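Local coordinates for protein chemotactic transducer PctC (Pseudomonas aeruginosa, PDB 5LTV) that serves as a chemotaxis receptor, binding gamma-aminobutyric acid in the Cache-type domain captured here and probably relaying its presence to the chemotaxis machinery, at residues S51-R56 and L149-P154; A64-L69 and A79-Q84; S93-E98 and F104-Y109; L133-P138 and G245-T250. All blocks are in the same frame, centred on the assembly; numbering follows the deposited sequence.

Contact 1 (S51-R56 and L149-P154); sequences SWLEGR and LAMSLP. With SO4 (sulfate ion), chain J.
M151 meets the helix with the last two atoms of its side chain. Its CE lies 3.7 Å from L53 CD2, while the same methyl is 3.5 Å from L53 O, a backbone carbonyl. One atom further in, M151 SD rests 3.8 Å from R56 CB. The thioether thus bridges two residues three apart on the helix, and no hydrogen bond spans the two segments. Beyond CG the methionine chain is stretched out (chi3 -180°), which carries the methyl across to the helix from a strand whose closest CA, that of M151, is 8.1 Å from R56 CA. The L53 and M151 side chains cross at about a right angle.

In the fold this is the long helix 34-68 lying against strand 147-157 of the antiparallel sheet of a Cache domain. M57 and V60, further along the helix, also touch M151, and backbone bonds to G167 hold M151 within the sheet. L246, from a loop, packs on L53.

R56 turns away from the strand beyond CB. A bend at chi2 (59°) brings its guanidinium over W52, with NH1 3.2 Å above the indole plane toward the rim of the ring. Both residues grip a sulfate, probably from the crystallisation liquor: W52 NE1 donates to O1 of the ion at 3.1 Å, in the plane of the ring and nearly straight at 168°, and R56 NH1 reaches its O3 at 2.9 Å. R56 NH2 bonds to sulfate O4, while R56 NE is held by the carbonyl oxygen of N90.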
loop_
_atom_site.group_PDB
_atom_site.type_symbol
_atom_site.label_atom_id
_atom_site.label_comp_id
_atom_site.label_asym_id
_atom_site.label_seq_id
_atom_site.Cartn_x
_atom_site.Cartn_y
_atom_site.Cartn_z
ATOM N N SER A 51 -0.398 10.912 -6.018
ATOM C CA SER A 51 0.975 11.159 -6.459
ATOM C C SER A 51 1.979 10.438 -5.572
ATOM O O SER A 51 2.950 9.846 -6.064
ATOM C CB SER A 51 1.284 12.659 -6.465
ATOM O OG SER A 51 0.732 13.279 -7.579
ATOM N N TRP A 52 1.770 10.488 -4.257
ATOM C CA TRP A 52 2.712 9.848 -3.352
ATOM C C TRP A 52 2.774 8.347 -3.593
ATOM O O TRP A 52 3.861 7.791 -3.763
ATOM C CB TRP A 52 2.330 10.148 -1.911
ATOM C CG TRP A 52 3.428 9.874 -0.901
ATOM C CD1 TRP A 52 4.279 10.782 -0.371
ATOM C CD2 TRP A 52 3.730 8.621 -0.272
ATOM N NE1 TRP A 52 5.118 10.181 0.540
ATOM C CE2 TRP A 52 4.801 8.851 0.624
ATOM C CE3 TRP A 52 3.210 7.323 -0.384
ATOM C CZ2 TRP A 52 5.371 7.828 1.401
ATOM C CZ3 TRP A 52 3.782 6.313 0.377
ATOM C CH2 TRP A 52 4.845 6.573 1.282
ATOM N N LEU A 53 1.616 7.669 -3.588
ATOM C CA LEU A 53 1.559 6.221 -3.876
ATOM C C LEU A 53 2.105 5.890 -5.272
ATOM O O LEU A 53 2.820 4.890 -5.447
ATOM C CB LEU A 53 0.106 5.730 -3.742
ATOM C CG LEU A 53 -0.512 5.756 -2.313
ATOM C CD1 LEU A 53 -2.026 5.530 -2.279
ATOM C CD2 LEU A 53 0.210 4.691 -1.498
ATOM N N GLU A 54 1.794 6.725 -6.276
ATOM C CA GLU A 54 2.265 6.434 -7.633
ATOM C C GLU A 54 3.789 6.444 -7.710
ATOM O O GLU A 54 4.383 5.600 -8.395
ATOM C CB GLU A 54 1.659 7.419 -8.642
ATOM C CG GLU A 54 0.192 7.033 -9.014
ATOM C CD GLU A 54 -0.517 7.972 -10.016
ATOM O OE1 GLU A 54 -0.142 9.152 -10.158
ATOM O OE2 GLU A 54 -1.492 7.513 -10.640
ATOM N N GLY A 55 4.438 7.380 -6.995
ATOM C CA GLY A 55 5.892 7.396 -6.946
ATOM C C GLY A 55 6.443 6.112 -6.348
ATOM O O GLY A 55 7.391 5.517 -6.879
ATOM N N ARG A 56 5.826 5.645 -5.256
ATOM C CA ARG A 56 6.245 4.366 -4.693
ATOM C C ARG A 56 6.000 3.217 -5.676
ATOM O O ARG A 56 6.854 2.340 -5.851
ATOM C CB ARG A 56 5.529 4.147 -3.350
ATOM C CG ARG A 56 6.426 4.491 -2.167
ATOM C CD ARG A 56 6.894 5.978 -2.234
ATOM N NE ARG A 56 7.627 6.354 -1.035
ATOM C CZ ARG A 56 7.875 7.600 -0.659
ATOM N NH1 ARG A 56 7.427 8.635 -1.365
ATOM N NH2 ARG A 56 8.540 7.798 0.471
ATOM N N LEU A 149 1.381 -1.773 4.417
ATOM C CA LEU A 149 0.819 -2.233 3.164
ATOM C C LEU A 149 1.978 -2.362 2.180
ATOM O O LEU A 149 3.038 -1.744 2.350
ATOM C CB LEU A 149 -0.323 -1.301 2.651
ATOM C CG LEU A 149 -0.148 0.137 2.174
ATOM C CD1 LEU A 149 0.494 0.094 0.839
ATOM C CD2 LEU A 149 -1.460 0.909 2.070
ATOM N N ALA A 150 1.786 -3.202 1.172
ATOM C CA ALA A 150 2.852 -3.494 0.231
ATOM C C ALA A 150 2.385 -3.226 -1.194
ATOM O O ALA A 150 1.195 -3.265 -1.502
ATOM C CB ALA A 150 3.328 -4.943 0.368
ATOM N N MET A 151 3.346 -2.959 -2.058
ATOM C CA MET A 151 3.162 -2.974 -3.492
ATOM C C MET A 151 4.032 -4.079 -4.043
ATOM O O MET A 151 5.229 -4.122 -3.738
ATOM C CB MET A 151 3.566 -1.638 -4.068
ATOM C CG MET A 151 2.581 -0.568 -3.773
ATOM S SD MET A 151 3.375 1.059 -3.908
ATOM C CE MET A 151 1.980 2.155 -3.492
ATOM N N SER A 152 3.444 -4.994 -4.823
ATOM C CA SER A 152 4.168 -6.208 -5.226
ATOM C C SER A 152 3.823 -6.594 -6.663
ATOM O O SER A 152 2.746 -6.260 -7.178
ATOM C CB SER A 152 3.878 -7.411 -4.283
ATOM O OG SER A 152 2.476 -7.776 -4.268
ATOM N N LEU A 153 4.761 -7.286 -7.314
ATOM C CA LEU A 153 4.532 -7.726 -8.679
ATOM C C LEU A 153 5.485 -8.864 -9.022
ATOM O O LEU A 153 6.609 -8.910 -8.507
ATOM C CB LEU A 153 4.684 -6.572 -9.689
ATOM C CG LEU A 153 5.791 -5.509 -9.775
ATOM C CD1 LEU A 153 7.035 -5.755 -8.947
ATOM C CD2 LEU A 153 6.154 -5.293 -11.243
ATOM N N PRO A 154 5.074 -9.777 -9.913
ATOM C CA PRO A 154 5.967 -10.863 -10.334
ATOM C C PRO A 154 7.182 -10.321 -11.052
ATOM O O PRO A 154 7.137 -9.264 -11.677
ATOM C CB PRO A 154 5.098 -11.699 -11.278
ATOM C CG PRO A 154 3.639 -11.224 -10.954
ATOM C CD PRO A 154 3.804 -9.772 -10.668
HETATM S S SO4 J . 8.715 11.198 1.398
HETATM O O1 SO4 J . 7.470 11.200 2.201
HETATM O O2 SO4 J . 9.393 12.495 1.472
HETATM O O3 SO4 J . 8.395 10.962 -0.017
HETATM O O4 SO4 J . 9.652 10.180 1.872
#

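Contact 2 (A64-L69 and A79-Q84); sequences ASQLAL and ARQLEQ
The amides of Q66 and Q81 meet with their planes 71° apart, so the two flat groups are steeply turned rather than lying one upon the other. The hydrogen bond between them is well formed: Q81 NE2 donates to Q66 OE1 over 3.0 Å with an N-H...O angle of 155°. The donor lies in the carbonyl plane of Q66, on a lone pair, and the acceptor is close to the Q81 amide plane. Two different shapes bring the groups together. The Q66 chain runs extended beyond CG, whereas Q81 folds over at chi2 (63°), placing its CG 3.3 Å from Q66 OE1 beside the polar bond. The extended side chain of Q84 approaches Q66 from the opposite direction.

Beneath the amides the contact is apolar and looser, with L67 CD2 4.2 Å from Q81 CB. The closest backbone pair, L67 CA and Q81 CA, is 7.4 Å apart, so the helices are joined through side chains. L67 also touches V155 of strand 147-157, and L82 packs on T105 and R107 of strand 104-107, so both helical pieces rest against the same antiparallel sheet.

The arrangement is a helix-loop-helix unit of the Cache domain: the C-terminal part of the long helix 34-68 is followed by the short helix 75-82, and a glutamine-to-glutamine bond ties them together, while L67 and L82 reach the sheet.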
loop_
_atom_site.group_PDB
_atom_site.type_symbol
_atom_site.label_atom_id
_atom_site.label_comp_id
_atom_site.label_asym_id
_atom_site.label_seq_id
_atom_site.Cartn_x
_atom_site.Cartn_y
_atom_site.Cartn_z
ATOM N N ALA A 64 11.503 -4.359 -10.144
ATOM C CA ALA A 64 11.242 -5.541 -10.959
ATOM C C ALA A 64 11.997 -5.503 -12.277
ATOM O O ALA A 64 12.609 -6.508 -12.673
ATOM C CB ALA A 64 9.739 -5.675 -11.216
ATOM N N SER A 65 11.953 -4.375 -12.996
ATOM C CA SER A 65 12.705 -4.325 -14.257
ATOM C C SER A 65 14.212 -4.449 -14.022
ATOM O O SER A 65 14.893 -5.154 -14.767
ATOM C CB SER A 65 12.378 -3.054 -15.047
ATOM O OG SER A 65 12.606 -1.885 -14.302
ATOM N N GLN A 66 14.752 -3.795 -12.989
ATOM C CA GLN A 66 16.166 -3.986 -12.665
ATOM C C GLN A 66 16.518 -5.448 -12.465
ATOM O O GLN A 66 17.580 -5.894 -12.907
ATOM C CB GLN A 66 16.515 -3.267 -11.392
ATOM C CG GLN A 66 16.924 -1.902 -11.465
ATOM C CD GLN A 66 17.055 -1.427 -10.084
ATOM O OE1 GLN A 66 18.049 -1.707 -9.444
ATOM N NE2 GLN A 66 16.078 -0.667 -9.619
ATOM N N LEU A 67 15.675 -6.187 -11.723
ATOM C CA LEU A 67 15.979 -7.588 -11.423
ATOM C C LEU A 67 15.838 -8.469 -12.657
ATOM O O LEU A 67 16.653 -9.377 -12.858
ATOM C CB LEU A 67 15.083 -8.110 -10.302
ATOM C CG LEU A 67 15.265 -7.483 -8.930
ATOM C CD1 LEU A 67 14.112 -7.825 -7.999
ATOM C CD2 LEU A 67 16.531 -7.973 -8.359
ATOM N N ALA A 68 14.817 -8.219 -13.502
ATOM C CA ALA A 68 14.712 -8.957 -14.762
ATOM C C ALA A 68 15.932 -8.733 -15.661
ATOM O O ALA A 68 16.227 -9.567 -16.528
ATOM C CB ALA A 68 13.432 -8.565 -15.523
ATOM N N LEU A 69 16.611 -7.592 -15.513
ATOM C CA LEU A 69 17.744 -7.268 -16.373
ATOM C C LEU A 69 19.041 -7.904 -15.920
ATOM O O LEU A 69 20.018 -7.825 -16.669
ATOM C CB LEU A 69 17.955 -5.746 -16.457
ATOM C CG LEU A 69 16.977 -4.815 -17.212
ATOM C CD1 LEU A 69 17.467 -3.384 -17.150
ATOM C CD2 LEU A 69 16.837 -5.264 -18.678
ATOM N N ALA A 79 20.928 -9.240 -3.923
ATOM C CA ALA A 79 21.101 -8.465 -2.700
ATOM C C ALA A 79 21.736 -7.119 -3.006
ATOM O O ALA A 79 21.326 -6.095 -2.452
ATOM C CB ALA A 79 21.937 -9.243 -1.693
ATOM N N ARG A 80 22.695 -7.103 -3.933
ATOM C CA ARG A 80 23.372 -5.869 -4.322
ATOM C C ARG A 80 22.379 -4.881 -4.903
ATOM O O ARG A 80 22.353 -3.716 -4.504
ATOM C CB ARG A 80 24.501 -6.172 -5.320
ATOM C CG ARG A 80 25.570 -5.087 -5.464
ATOM C CD ARG A 80 26.783 -5.534 -6.303
ATOM N NE ARG A 80 26.399 -5.736 -7.695
ATOM C CZ ARG A 80 26.913 -5.072 -8.725
ATOM N NH1 ARG A 80 27.871 -4.170 -8.526
ATOM N NH2 ARG A 80 26.473 -5.316 -9.958
ATOM N N GLN A 81 21.533 -5.338 -5.836
ATOM C CA GLN A 81 20.462 -4.490 -6.374
ATOM C C GLN A 81 19.526 -3.959 -5.266
ATOM O O GLN A 81 19.162 -2.779 -5.268
ATOM C CB GLN A 81 19.687 -5.288 -7.430
ATOM C CG GLN A 81 19.413 -4.569 -8.725
ATOM C CD GLN A 81 20.669 -4.184 -9.508
ATOM O OE1 GLN A 81 21.707 -4.861 -9.455
ATOM N NE2 GLN A 81 20.577 -3.066 -10.244
ATOM N N LEU A 82 19.172 -4.798 -4.276
ATOM C CA LEU A 82 18.255 -4.377 -3.211
ATOM C C LEU A 82 18.906 -3.425 -2.219
ATOM O O LEU A 82 18.196 -2.669 -1.540
ATOM C CB LEU A 82 17.680 -5.600 -2.467
ATOM C CG LEU A 82 16.717 -6.430 -3.346
ATOM C CD1 LEU A 82 16.238 -7.735 -2.704
ATOM C CD2 LEU A 82 15.535 -5.609 -3.670
ATOM N N GLU A 83 20.232 -3.396 -2.161
ATOM C CA GLU A 83 20.914 -2.561 -1.183
ATOM C C GLU A 83 21.021 -1.093 -1.592
ATOM O O GLU A 83 21.582 -0.304 -0.824
ATOM C CB GLU A 83 22.306 -3.150 -0.896
ATOM C CG GLU A 83 22.109 -4.329 0.001
ATOM C CD GLU A 83 23.373 -4.965 0.483
ATOM O OE1 GLU A 83 24.452 -4.505 0.079
ATOM O OE2 GLU A 83 23.278 -5.932 1.278
ATOM N N GLN A 84 20.488 -0.703 -2.751
ATOM C CA GLN A 84 20.540 0.704 -3.152
ATOM C C GLN A 84 19.854 1.621 -2.131
ATOM O O GLN A 84 18.731 1.323 -1.675
ATOM C CB GLN A 84 19.906 0.881 -4.532
ATOM C CG GLN A 84 20.731 0.291 -5.634
ATOM C CD GLN A 84 19.984 0.295 -6.932
ATOM O OE1 GLN A 84 19.434 -0.751 -7.364
ATOM N NE2 GLN A 84 19.936 1.477 -7.571
#

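Contact 3 (S93-E98 and F104-Y109); sequences SVYLGE and FTMRPY. With ABU (gamma-amino-butanoic acid), chain H.
Y95, followed outward from its backbone, links the hairpin to the bound gamma-amino-butanoic acid. Its CB packs 4.0 Å from M106 CB, the partner opposite it in a non-hydrogen-bonded pair. CG is tucked over the main chain, flanked by N and C (chi1 40°), and from there CD2 comes 3.5 Å from F104 CE1. These two rings meet obliquely, with planes at 50° and centroids 5.3 Å apart. M106 SD makes a Met-aromatic contact with the Y95 ring, approaching it obliquely. On one ring face lies the ligand's CB; CE1 is 3.4 Å from the ligand N, and OH is hydrogen-bonded to D168.

The frame is an antiparallel beta hairpin at one edge of the sheet, built on strands 93-98 and 104-107. V94 and R107 exchange two backbone bonds, V94 N to R107 O being 2.9 Å and nearly straight (176°), and L96 with T105 forms the second such pair. The side chains of these pairs share one face; Y95, M106 and F104 project from the other, toward the ligand.

At the amino end of the ligand, S93 OG lies 3.1 Å from its N and is itself bonded to D168, while M106 SD stands 3.4 Å from that nitrogen. W123 meets the Y95 ring edge-to-face.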
loop_
_atom_site.group_PDB
_atom_site.type_symbol
_atom_site.label_atom_id
_atom_site.label_comp_id
_atom_site.label_asym_id
_atom_site.label_seq_id
_atom_site.Cartn_x
_atom_site.Cartn_y
_atom_site.Cartn_z
ATOM N N SER A 93 10.839 -1.387 3.755
ATOM C CA SER A 93 11.763 -2.371 3.221
ATOM C C SER A 93 11.292 -2.758 1.831
ATOM O O SER A 93 10.115 -2.570 1.466
ATOM C CB SER A 93 11.869 -3.608 4.108
ATOM O OG SER A 93 10.579 -4.186 4.254
ATOM N N VAL A 94 12.249 -3.296 1.066
ATOM C CA VAL A 94 12.023 -3.888 -0.240
ATOM C C VAL A 94 12.542 -5.313 -0.169
ATOM O O VAL A 94 13.395 -5.648 0.671
ATOM C CB VAL A 94 12.709 -3.102 -1.389
ATOM C CG1 VAL A 94 12.105 -1.739 -1.522
ATOM C CG2 VAL A 94 14.230 -2.986 -1.141
ATOM N N TYR A 95 12.007 -6.167 -1.053
ATOM C CA TYR A 95 12.300 -7.584 -0.905
ATOM C C TYR A 95 11.867 -8.371 -2.131
ATOM O O TYR A 95 11.005 -7.950 -2.907
ATOM C CB TYR A 95 11.668 -8.188 0.351
ATOM C CG TYR A 95 10.269 -7.751 0.733
ATOM C CD1 TYR A 95 10.070 -6.637 1.550
ATOM C CD2 TYR A 95 9.139 -8.509 0.363
ATOM C CE1 TYR A 95 8.768 -6.247 1.949
ATOM C CE2 TYR A 95 7.841 -8.140 0.775
ATOM C CZ TYR A 95 7.667 -7.010 1.565
ATOM O OH TYR A 95 6.409 -6.617 1.983
ATOM N N LEU A 96 12.503 -9.530 -2.277
ATOM C CA LEU A 96 12.229 -10.499 -3.327
ATOM C C LEU A 96 11.988 -11.843 -2.663
ATOM O O LEU A 96 12.876 -12.368 -1.984
ATOM C CB LEU A 96 13.400 -10.604 -4.313
ATOM C CG LEU A 96 13.282 -11.729 -5.371
ATOM C CD1 LEU A 96 12.268 -11.371 -6.470
ATOM C CD2 LEU A 96 14.650 -11.988 -6.004
ATOM N N GLY A 97 10.794 -12.401 -2.856
ATOM C CA GLY A 97 10.513 -13.757 -2.458
ATOM C C GLY A 97 10.668 -14.582 -3.715
ATOM O O GLY A 97 10.037 -14.290 -4.735
ATOM N N GLU A 98 11.552 -15.586 -3.653
ATOM C CA GLU A 98 11.906 -16.401 -4.817
ATOM C C GLU A 98 11.037 -17.651 -4.918
ATOM O O GLU A 98 10.736 -18.287 -3.916
ATOM C CB GLU A 98 13.393 -16.789 -4.776
ATOM C CG GLU A 98 14.309 -15.605 -5.078
ATOM C CD GLU A 98 15.783 -15.946 -5.095
ATOM O OE1 GLU A 98 16.566 -15.267 -4.390
ATOM O OE2 GLU A 98 16.185 -16.859 -5.854
ATOM N N PHE A 104 14.297 -15.556 0.683
ATOM C CA PHE A 104 13.707 -14.259 0.943
ATOM C C PHE A 104 14.851 -13.282 1.193
ATOM O O PHE A 104 15.597 -13.433 2.173
ATOM C CB PHE A 104 12.763 -14.345 2.143
ATOM C CG PHE A 104 12.077 -13.037 2.477
ATOM C CD1 PHE A 104 11.089 -12.531 1.645
ATOM C CD2 PHE A 104 12.421 -12.328 3.625
ATOM C CE1 PHE A 104 10.452 -11.339 1.949
ATOM C CE2 PHE A 104 11.812 -11.136 3.931
ATOM C CZ PHE A 104 10.814 -10.634 3.084
ATOM N N THR A 105 15.004 -12.292 0.310
ATOM C CA THR A 105 16.036 -11.267 0.460
ATOM C C THR A 105 15.359 -9.926 0.687
ATOM O O THR A 105 14.640 -9.437 -0.181
ATOM C CB THR A 105 16.941 -11.178 -0.758
ATOM O OG1 THR A 105 17.384 -12.480 -1.094
ATOM C CG2 THR A 105 18.158 -10.313 -0.461
ATOM N N MET A 106 15.596 -9.338 1.844
ATOM C CA MET A 106 14.977 -8.103 2.264
ATOM C C MET A 106 16.046 -7.076 2.630
ATOM O O MET A 106 17.003 -7.412 3.337
ATOM C CB MET A 106 14.130 -8.342 3.473
ATOM C CG MET A 106 13.615 -7.054 4.087
ATOM S SD MET A 106 12.218 -7.366 5.286
ATOM C CE MET A 106 13.143 -7.705 6.723
ATOM N N ARG A 107 15.858 -5.823 2.171
ATOM C CA ARG A 107 16.759 -4.718 2.548
ATOM C C ARG A 107 15.901 -3.507 2.878
ATOM O O ARG A 107 14.900 -3.310 2.221
ATOM C CB ARG A 107 17.841 -4.374 1.463
ATOM C CG ARG A 107 18.781 -5.584 1.186
ATOM C CD ARG A 107 19.851 -5.760 2.323
ATOM N NE ARG A 107 20.854 -6.798 2.073
ATOM C CZ ARG A 107 20.651 -8.135 2.224
ATOM N NH1 ARG A 107 19.477 -8.694 2.574
ATOM N NH2 ARG A 107 21.660 -8.918 1.991
ATOM N N PRO A 108 16.232 -2.770 3.985
ATOM C CA PRO A 108 17.206 -3.180 5.012
ATOM C C PRO A 108 16.810 -4.506 5.659
ATOM O O PRO A 108 15.601 -4.794 5.803
ATOM C CB PRO A 108 17.144 -2.025 6.038
ATOM C CG PRO A 108 16.501 -0.897 5.334
ATOM C CD PRO A 108 15.523 -1.557 4.424
ATOM N N TYR A 109 17.812 -5.279 6.058
ATOM C CA TYR A 109 17.610 -6.628 6.544
ATOM C C TYR A 109 17.287 -6.628 8.047
ATOM O O TYR A 109 17.958 -5.975 8.844
ATOM C CB TYR A 109 18.872 -7.478 6.265
ATOM C CG TYR A 109 18.869 -8.814 7.001
ATOM C CD1 TYR A 109 19.396 -8.919 8.285
ATOM C CD2 TYR A 109 18.326 -9.964 6.423
ATOM C CE1 TYR A 109 19.338 -10.109 8.991
ATOM C CE2 TYR A 109 18.319 -11.199 7.126
ATOM C CZ TYR A 109 18.815 -11.242 8.413
ATOM O OH TYR A 109 18.774 -12.427 9.115
HETATM N N ABU H . 8.909 -6.544 5.367
HETATM C CD ABU H . 7.754 -7.384 5.787
HETATM C CB ABU H . 7.875 -8.809 5.317
HETATM C CG ABU H . 6.648 -9.307 4.571
HETATM C C ABU H . 5.614 -10.182 5.259
HETATM O O ABU H . 4.967 -9.698 6.222
HETATM O OXT ABU H . 5.403 -11.331 4.779
#

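Contact 4 (L133-P138 and G245-T250); sequences LIVTEP and GLPGVT
No aromatic or amide plane of a side chain carries this contact; the ring involved is the puckered pyrrolidine of P247, which turns its CB, CG and CD to the other segment. CB is 3.9 Å from L133 O, CG approaches L133 CD2 at 4.4 Å, and CD reaches V135 CG1 at 4.2 Å, so the pyrrolidine spans L133 and V135. The ring belongs to a type II beta turn from L246 to V249. With phi 76° at G248, the turn brings V249 back beside P247, and both point their CB atoms at the strand. This loop connects strands 237-242 and 251-256 of the second antiparallel sheet, while L133-P138 contributes to the outermost strand 134-140 of the first. The contact therefore joins the two sheets of the Cache domain by van der Waals contact, with no hydrogen bond between the segments.

V135 stands at the centre. It is buried, and its CG1 meets both turn residues. The V135 and V249 side chains cross at about a right angle. Around them, M57 of helix 34-68 touches both L133 and P247, and W251 packs on V135, so the helix and the second sheet also border the apolar group. Pointing away from the turn, T136 has its OG1 donating to E137 O at 2.9 Å, from 40° above the carbonyl plane, and also bonded to A150 N. A chi1 of 61° turns V135 CG1 toward the turn, 4.1 Å from V249 CG2.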
loop_
_atom_site.group_PDB
_atom_site.type_symbol
_atom_site.label_atom_id
_atom_site.label_comp_id
_atom_site.label_asym_id
_atom_site.label_seq_id
_atom_site.Cartn_x
_atom_site.Cartn_y
_atom_site.Cartn_z
ATOM N N LEU A 133 1.427 -5.470 -10.981
ATOM C CA LEU A 133 1.533 -4.721 -9.736
ATOM C C LEU A 133 0.173 -4.690 -9.041
ATOM O O LEU A 133 -0.852 -4.382 -9.654
ATOM C CB LEU A 133 2.033 -3.303 -10.012
ATOM C CG LEU A 133 2.295 -2.485 -8.730
ATOM C CD1 LEU A 133 3.612 -2.880 -8.143
ATOM C CD2 LEU A 133 2.257 -0.974 -8.961
ATOM N N ILE A 134 0.160 -5.033 -7.765
ATOM C CA ILE A 134 -1.001 -4.804 -6.919
ATOM C C ILE A 134 -0.578 -3.903 -5.774
ATOM O O ILE A 134 0.610 -3.776 -5.455
ATOM C CB ILE A 134 -1.583 -6.096 -6.341
ATOM C CG1 ILE A 134 -0.564 -6.685 -5.365
ATOM C CG2 ILE A 134 -2.045 -7.034 -7.456
ATOM C CD1 ILE A 134 -1.127 -7.686 -4.349
ATOM N N VAL A 135 -1.568 -3.276 -5.147
ATOM C CA VAL A 135 -1.388 -2.607 -3.875
ATOM C C VAL A 135 -2.329 -3.306 -2.910
ATOM O O VAL A 135 -3.499 -3.535 -3.233
ATOM C CB VAL A 135 -1.640 -1.090 -3.956
ATOM C CG1 VAL A 135 -3.043 -0.789 -4.378
ATOM C CG2 VAL A 135 -1.338 -0.423 -2.625
ATOM N N THR A 136 -1.783 -3.764 -1.798
ATOM C CA THR A 136 -2.519 -4.564 -0.842
ATOM C C THR A 136 -3.263 -3.663 0.141
ATOM O O THR A 136 -2.927 -2.486 0.338
ATOM C CB THR A 136 -1.560 -5.476 -0.061
ATOM O OG1 THR A 136 -0.924 -4.676 0.936
ATOM C CG2 THR A 136 -0.495 -6.109 -0.973
ATOM N N GLU A 137 -4.275 -4.241 0.775
ATOM C CA GLU A 137 -4.835 -3.624 1.966
ATOM C C GLU A 137 -3.854 -3.807 3.134
ATOM O O GLU A 137 -2.903 -4.598 3.050
ATOM C CB GLU A 137 -6.215 -4.227 2.261
ATOM C CG GLU A 137 -7.285 -3.824 1.216
ATOM C CD GLU A 137 -8.699 -4.404 1.480
ATOM O OE1 GLU A 137 -8.838 -5.351 2.279
ATOM O OE2 GLU A 137 -9.679 -3.907 0.867
ATOM N N PRO A 138 -4.031 -3.063 4.221
ATOM C CA PRO A 138 -3.106 -3.218 5.359
ATOM C C PRO A 138 -3.055 -4.656 5.859
ATOM O O PRO A 138 -4.038 -5.405 5.814
ATOM C CB PRO A 138 -3.679 -2.268 6.423
ATOM C CG PRO A 138 -4.371 -1.159 5.583
ATOM C CD PRO A 138 -4.979 -1.947 4.414
ATOM N N GLY A 245 -5.906 6.385 -10.106
ATOM C CA GLY A 245 -4.626 5.806 -10.455
ATOM C C GLY A 245 -4.209 4.567 -9.691
ATOM O O GLY A 245 -3.099 4.073 -9.922
ATOM N N LEU A 246 -5.046 4.043 -8.800
ATOM C CA LEU A 246 -4.571 2.907 -8.016
ATOM C C LEU A 246 -4.985 1.598 -8.654
ATOM O O LEU A 246 -6.161 1.429 -8.986
ATOM C CB LEU A 246 -5.098 2.963 -6.596
ATOM C CG LEU A 246 -4.865 4.303 -5.871
ATOM C CD1 LEU A 246 -5.316 4.230 -4.428
ATOM C CD2 LEU A 246 -3.422 4.744 -6.031
ATOM N N PRO A 247 -4.064 0.640 -8.815
ATOM C CA PRO A 247 -4.386 -0.559 -9.600
ATOM C C PRO A 247 -5.226 -1.534 -8.793
ATOM O O PRO A 247 -4.876 -1.886 -7.666
ATOM C CB PRO A 247 -3.014 -1.154 -9.918
ATOM C CG PRO A 247 -2.165 -0.754 -8.723
ATOM C CD PRO A 247 -2.684 0.604 -8.280
ATOM N N GLY A 248 -6.328 -1.981 -9.389
ATOM C CA GLY A 248 -7.107 -3.063 -8.827
ATOM C C GLY A 248 -7.980 -2.718 -7.643
ATOM O O GLY A 248 -8.588 -3.619 -7.065
ATOM N N VAL A 249 -8.064 -1.452 -7.243
ATOM C CA VAL A 249 -8.814 -1.069 -6.050
ATOM C C VAL A 249 -9.589 0.205 -6.341
ATOM O O VAL A 249 -9.260 0.971 -7.252
ATOM C CB VAL A 249 -7.903 -0.844 -4.812
ATOM C CG1 VAL A 249 -7.175 -2.121 -4.406
ATOM C CG2 VAL A 249 -6.895 0.288 -5.074
ATOM N N THR A 250 -10.629 0.424 -5.544
ATOM C CA THR A 250 -11.343 1.697 -5.516
ATOM C C THR A 250 -11.307 2.153 -4.060
ATOM O O THR A 250 -11.988 1.585 -3.204
ATOM C CB THR A 250 -12.779 1.568 -6.022
ATOM O OG1 THR A 250 -12.754 0.923 -7.281
ATOM C CG2 THR A 250 -13.421 2.935 -6.194
#

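In the fold
Contacts 1 and 4 lie near the middle of the chain, their centres about 8 Å apart, and share neighbouring strands 147-157 and 134-140 of one sheet; S152 O to I134 N, at 2.9 Å, is a probable hydrogen bond between them. Along the chain their segments alternate. Contacts 2 and 3 follow in series inside the loop closed by contact 1, their centres about 11 Å apart, and are joined by the E83-R107 salt bridge. Helix 34-68 serves both contacts 1 and 2, and the sheet carries contact 3 at its opposite edge from contact 4, with centres about 20 Å apart. The ligand-bearing hairpin is thus connected through the shared sheet and helix 34-68 to the junction with the second sheet.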